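Local structure of response regulator (Helicobacter pylori, 2PLN) at residues Ile87-Glu100 / Ala104-Tyr117. The protein is an orphan response regulator that probably controls transcription by binding regulatory DNA, represented here by its N-terminal receiver domain. Numbering follows the deposited sequence.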
loop_
_atom_site.group_PDB
_atom_site.type_symbol
_atom_site.label_atom_id
_atom_site.label_comp_id
_atom_site.label_asym_id
_atom_site.label_seq_id
_atom_site.Cartn_x
_atom_site.Cartn_y
_atom_site.Cartn_z
ATOM N N ILE A 87 10.957 10.853 2.766
ATOM C CA ILE A 87 10.201 10.875 1.532
ATOM C C ILE A 87 9.541 9.504 1.325
ATOM O O ILE A 87 10.172 8.474 1.515
ATOM C CB ILE A 87 11.071 11.293 0.316
ATOM C CG1 ILE A 87 11.792 12.635 0.599
ATOM C CG2 ILE A 87 10.193 11.363 -0.922
ATOM C CD1 ILE A 87 12.574 13.225 -0.573
ATOM N N VAL A 88 8.261 9.522 0.980
ATOM C CA VAL A 88 7.517 8.305 0.709
ATOM C C VAL A 88 7.930 7.859 -0.691
ATOM O O VAL A 88 7.985 8.678 -1.621
ATOM C CB VAL A 88 5.998 8.578 0.774
ATOM C CG1 VAL A 88 5.201 7.346 0.425
ATOM C CG2 VAL A 88 5.600 9.093 2.179
ATOM N N VAL A 89 8.199 6.562 -0.840
ATOM C CA VAL A 89 8.620 6.008 -2.107
ATOM C C VAL A 89 7.656 4.911 -2.571
ATOM O O VAL A 89 7.426 3.916 -1.855
ATOM C CB VAL A 89 10.053 5.430 -2.001
ATOM C CG1 VAL A 89 10.443 4.767 -3.298
ATOM C CG2 VAL A 89 11.061 6.530 -1.554
ATOM N N LEU A 90 7.101 5.096 -3.762
ATOM C CA LEU A 90 6.168 4.118 -4.378
ATOM C C LEU A 90 6.822 3.599 -5.631
ATOM O O LEU A 90 7.315 4.383 -6.454
ATOM C CB LEU A 90 4.821 4.761 -4.749
ATOM C CG LEU A 90 4.144 5.708 -3.737
ATOM C CD1 LEU A 90 2.727 6.084 -4.196
ATOM C CD2 LEU A 90 4.103 5.073 -2.297
ATOM N N VAL A 91 6.870 2.283 -5.758
ATOM C CA VAL A 91 7.453 1.642 -6.942
ATOM C C VAL A 91 6.267 1.161 -7.743
ATOM O O VAL A 91 5.383 0.496 -7.216
ATOM C CB VAL A 91 8.334 0.418 -6.538
ATOM C CG1 VAL A 91 8.724 -0.406 -7.747
ATOM C CG2 VAL A 91 9.593 0.887 -5.795
ATOM N N SER A 92 6.253 1.494 -9.027
ATOM C CA SER A 92 5.214 1.040 -9.929
ATOM C C SER A 92 5.886 0.262 -11.089
ATOM O O SER A 92 6.954 0.663 -11.583
ATOM C CB SER A 92 4.419 2.287 -10.352
ATOM O OG SER A 92 3.719 2.098 -11.549
ATOM N N SER A 93 5.293 -0.860 -11.495
ATOM C CA SER A 93 5.948 -1.782 -12.466
ATOM C C SER A 93 4.983 -2.317 -13.545
ATOM O O SER A 93 3.897 -2.762 -13.230
ATOM C CB SER A 93 6.603 -2.948 -11.705
ATOM O OG SER A 93 7.299 -3.833 -12.575
ATOM N N ASP A 94 5.393 -2.256 -14.812
ATOM C CA ASP A 94 4.629 -2.859 -15.924
ATOM C C ASP A 94 4.949 -4.358 -16.080
ATOM O O ASP A 94 4.315 -5.078 -16.884
ATOM C CB ASP A 94 4.984 -2.148 -17.231
ATOM C CG ASP A 94 6.460 -2.211 -17.513
ATOM O OD1 ASP A 94 6.993 -3.345 -17.596
ATOM O OD2 ASP A 94 7.185 -1.195 -17.616
ATOM N N ASN A 95 5.963 -4.828 -15.355
ATOM C CA ASN A 95 6.180 -6.271 -15.252
ATOM C C ASN A 95 6.317 -6.685 -13.798
ATOM O O ASN A 95 7.428 -6.992 -13.354
ATOM C CB ASN A 95 7.405 -6.738 -16.051
ATOM C CG ASN A 95 7.513 -8.282 -16.126
ATOM O OD1 ASN A 95 6.501 -9.006 -16.181
ATOM N ND2 ASN A 95 8.743 -8.776 -16.131
ATOM N N PRO A 96 5.188 -6.700 -13.077
ATOM C CA PRO A 96 5.195 -7.002 -11.658
ATOM C C PRO A 96 5.504 -8.481 -11.425
ATOM O O PRO A 96 4.970 -9.347 -12.121
ATOM C CB PRO A 96 3.756 -6.676 -11.215
ATOM C CG PRO A 96 2.938 -6.839 -12.426
ATOM C CD PRO A 96 3.824 -6.441 -13.570
ATOM N N THR A 97 6.387 -8.777 -10.485
ATOM C CA THR A 97 6.562 -10.161 -10.085
ATOM C C THR A 97 6.537 -10.220 -8.570
ATOM O O THR A 97 6.838 -9.231 -7.903
ATOM C CB THR A 97 7.905 -10.723 -10.568
ATOM O OG1 THR A 97 8.973 -9.931 -10.028
ATOM C CG2 THR A 97 8.063 -10.584 -12.113
ATOM N N SER A 98 6.232 -11.401 -8.041
ATOM C CA SER A 98 6.352 -11.653 -6.620
ATOM C C SER A 98 7.753 -11.312 -6.117
ATOM O O SER A 98 7.912 -10.615 -5.102
ATOM C CB SER A 98 6.032 -13.118 -6.318
ATOM O OG SER A 98 6.305 -13.372 -4.951
ATOM N N GLU A 99 8.768 -11.776 -6.840
ATOM C CA GLU A 99 10.149 -11.531 -6.444
ATOM C C GLU A 99 10.493 -10.046 -6.315
ATOM O O GLU A 99 11.107 -9.629 -5.329
ATOM C CB GLU A 99 11.090 -12.183 -7.454
ATOM C CG GLU A 99 12.552 -12.169 -7.047
ATOM C CD GLU A 99 13.456 -11.892 -8.229
ATOM O OE1 GLU A 99 14.220 -12.811 -8.599
ATOM O OE2 GLU A 99 13.385 -10.770 -8.805
ATOM N N GLU A 100 10.108 -9.252 -7.313
ATOM C CA GLU A 100 10.407 -7.834 -7.298
ATOM C C GLU A 100 9.571 -7.075 -6.249
ATOM O O GLU A 100 10.056 -6.122 -5.651
ATOM C CB GLU A 100 10.235 -7.217 -8.676
ATOM C CG GLU A 100 10.688 -5.759 -8.720
ATOM C CD GLU A 100 10.392 -5.085 -10.042
ATOM O OE1 GLU A 100 9.211 -5.027 -10.455
ATOM O OE2 GLU A 100 11.365 -4.606 -10.647
ATOM N N ALA A 104 11.220 -4.871 -3.323
ATOM C CA ALA A 104 10.890 -3.455 -3.197
ATOM C C ALA A 104 10.539 -3.148 -1.761
ATOM O O ALA A 104 11.027 -2.195 -1.197
ATOM C CB ALA A 104 9.730 -3.072 -4.137
ATOM N N PHE A 105 9.705 -3.980 -1.161
ATOM C CA PHE A 105 9.341 -3.763 0.235
ATOM C C PHE A 105 10.526 -3.943 1.178
ATOM O O PHE A 105 10.725 -3.141 2.108
ATOM C CB PHE A 105 8.192 -4.669 0.616
ATOM C CG PHE A 105 6.858 -4.160 0.162
ATOM C CD1 PHE A 105 6.378 -2.886 0.608
ATOM C CD2 PHE A 105 6.047 -4.935 -0.642
ATOM C CE1 PHE A 105 5.115 -2.403 0.199
ATOM C CE2 PHE A 105 4.768 -4.464 -1.062
ATOM C CZ PHE A 105 4.305 -3.203 -0.625
ATOM N N GLU A 106 11.318 -4.976 0.929
ATOM C CA GLU A 106 12.500 -5.200 1.752
ATOM C C GLU A 106 13.502 -4.037 1.645
ATOM O O GLU A 106 14.093 -3.638 2.653
ATOM C CB GLU A 106 13.118 -6.574 1.464
ATOM C CG GLU A 106 12.215 -7.721 1.957
ATOM C CD GLU A 106 12.809 -9.101 1.708
ATOM O OE1 GLU A 106 13.841 -9.187 1.000
ATOM O OE2 GLU A 106 12.230 -10.090 2.220
ATOM N N GLN A 107 13.633 -3.453 0.452
ATOM C CA GLN A 107 14.461 -2.268 0.214
ATOM C C GLN A 107 13.901 -0.980 0.834
ATOM O O GLN A 107 14.582 0.046 0.847
ATOM C CB GLN A 107 14.592 -2.015 -1.283
ATOM C CG GLN A 107 15.316 -3.073 -2.062
ATOM C CD GLN A 107 16.783 -2.881 -1.992
ATOM O OE1 GLN A 107 17.431 -3.329 -1.036
ATOM N NE2 GLN A 107 17.335 -2.202 -2.991
ATOM N N GLY A 108 12.660 -1.026 1.315
ATOM C CA GLY A 108 12.089 0.069 2.086
ATOM C C GLY A 108 11.014 0.852 1.331
ATOM O O GLY A 108 10.597 1.917 1.771
ATOM N N ALA A 109 10.589 0.347 0.174
ATOM C CA ALA A 109 9.480 1.017 -0.557
ATOM C C ALA A 109 8.209 1.024 0.289
ATOM O O ALA A 109 7.948 0.101 1.023
ATOM C CB ALA A 109 9.219 0.331 -1.907
ATOM N N ASP A 110 7.421 2.084 0.170
ATOM C CA ASP A 110 6.183 2.208 0.910
ATOM C C ASP A 110 5.038 1.533 0.174
ATOM O O ASP A 110 4.004 1.211 0.781
ATOM C CB ASP A 110 5.894 3.689 1.151
ATOM C CG ASP A 110 6.918 4.318 2.046
ATOM O OD1 ASP A 110 6.906 3.974 3.250
ATOM O OD2 ASP A 110 7.786 5.107 1.637
ATOM N N ASP A 111 5.206 1.320 -1.134
ATOM C CA ASP A 111 4.213 0.574 -1.851
ATOM C C ASP A 111 4.806 0.003 -3.123
ATOM O O ASP A 111 5.885 0.426 -3.586
ATOM C CB ASP A 111 3.015 1.491 -2.167
ATOM C CG ASP A 111 1.672 0.753 -2.156
ATOM O OD1 ASP A 111 1.636 -0.489 -2.413
ATOM O OD2 ASP A 111 0.606 1.362 -1.925
ATOM N N TYR A 112 4.098 -0.972 -3.673
ATOM C CA TYR A 112 4.436 -1.596 -4.943
ATOM C C TYR A 112 3.134 -1.727 -5.733
ATOM O O TYR A 112 2.159 -2.344 -5.262
ATOM C CB TYR A 112 5.074 -2.963 -4.691
ATOM C CG TYR A 112 5.538 -3.677 -5.946
ATOM C CD1 TYR A 112 4.771 -4.687 -6.507
ATOM C CD2 TYR A 112 6.762 -3.349 -6.574
ATOM C CE1 TYR A 112 5.209 -5.374 -7.675
ATOM C CE2 TYR A 112 7.196 -4.040 -7.734
ATOM C CZ TYR A 112 6.411 -5.033 -8.274
ATOM O OH TYR A 112 6.834 -5.706 -9.448
ATOM N N ILE A 113 3.101 -1.139 -6.928
ATOM C CA ILE A 113 1.829 -0.958 -7.615
ATOM C C ILE A 113 2.011 -1.525 -9.019
ATOM O O ILE A 113 2.934 -1.145 -9.720
ATOM C CB ILE A 113 1.455 0.553 -7.663
ATOM C CG1 ILE A 113 1.339 1.139 -6.244
ATOM C CG2 ILE A 113 0.166 0.816 -8.509
ATOM C CD1 ILE A 113 1.461 2.626 -6.225
ATOM N N ALA A 114 1.165 -2.469 -9.416
ATOM C CA ALA A 114 1.237 -2.990 -10.782
ATOM C C ALA A 114 0.672 -1.972 -11.762
ATOM O O ALA A 114 -0.323 -1.298 -11.471
ATOM C CB ALA A 114 0.462 -4.294 -10.904
ATOM N N LYS A 115 1.343 -1.852 -12.904
ATOM C CA LYS A 115 0.808 -1.137 -14.055
ATOM C C LYS A 115 0.267 -2.177 -15.035
ATOM O O LYS A 115 0.838 -3.278 -15.146
ATOM C CB LYS A 115 1.908 -0.347 -14.744
ATOM C CG LYS A 115 2.405 0.806 -13.912
ATOM C CD LYS A 115 3.596 1.465 -14.574
ATOM C CE LYS A 115 3.158 2.500 -15.560
ATOM N NZ LYS A 115 4.370 2.979 -16.298
ATOM N N PRO A 116 -0.794 -1.848 -15.766
ATOM C CA PRO A 116 -1.533 -0.557 -15.686
ATOM C C PRO A 116 -2.352 -0.307 -14.420
ATOM O O PRO A 116 -2.804 -1.260 -13.782
ATOM C CB PRO A 116 -2.447 -0.593 -16.928
ATOM C CG PRO A 116 -2.507 -2.006 -17.353
ATOM C CD PRO A 116 -1.311 -2.738 -16.824
ATOM N N TYR A 117 -2.542 0.969 -14.061
ATOM C CA TYR A 117 -3.295 1.358 -12.855
ATOM C C TYR A 117 -4.802 1.062 -12.958
ATOM O O TYR A 117 -5.357 1.031 -14.060
ATOM C CB TYR A 117 -3.065 2.843 -12.505
ATOM C CG TYR A 117 -1.610 3.222 -12.390
ATOM C CD1 TYR A 117 -0.984 4.019 -13.358
ATOM C CD2 TYR A 117 -0.843 2.755 -11.333
ATOM C CE1 TYR A 117 0.354 4.342 -13.261
ATOM C CE2 TYR A 117 0.498 3.089 -11.227
ATOM C CZ TYR A 117 1.094 3.875 -12.183
ATOM O OH TYR A 117 2.430 4.174 -12.043
#
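Tyr112 reaches off strand 111-114 to meet Val91 and Glu100, with CG anti to the backbone N (chi1 -177°) and the ring directed toward the start of helix 98-106. Val91 CG1 lies obliquely against the ring, 3.7 Å from Tyr112 CD2, while its other methyl, CG2, packs on Ala109 CB and Ala104 CB. At the far end Tyr112 OH donates to Glu100 OE1 (2.7 Å). That oxygen sits in the ring plane at its edge and uses its anti lone pair; the carboxylate plane is turned 68° from the ring. On its syn side the same oxygen accepts from Ser93 OG. Tyr112 OH also receives a longer bond from Thr97 N (3.3 Å), just ahead of the helix that Thr97 N-caps through Glu100 N.

Strands 88-93 and 111-114 run parallel, zipped by bonds such as Val91 N to Asp111 O and Ile113 N to Val91 O. Lys115 N continues the ladder to Ser93 O (2.7 Å). On the face that carries Ser92 and Ile113, Ser92 OG meets the Lys115 chain, whose NZ goes on to a salt bridge with Glu25. Ser92 OG and Tyr117 OH are modelled 2.5 Å apart, a doubtful length for a hydrogen bond in which either could donate. Just before strand 111-114, Asp110 grips Val89 twice: its N donates to Val89 O, and its OD2 takes Val89 N at 2.9 Å through the anti lone pair.

This is the last beta-alpha-beta unit of the CheY-like receiver fold. Two donors on Glu100 OE1 would favour an ionised carboxylate: Tyr112 OH links strand 111-114 to the helix start, and Ser93 OG links strand 88-93 to it.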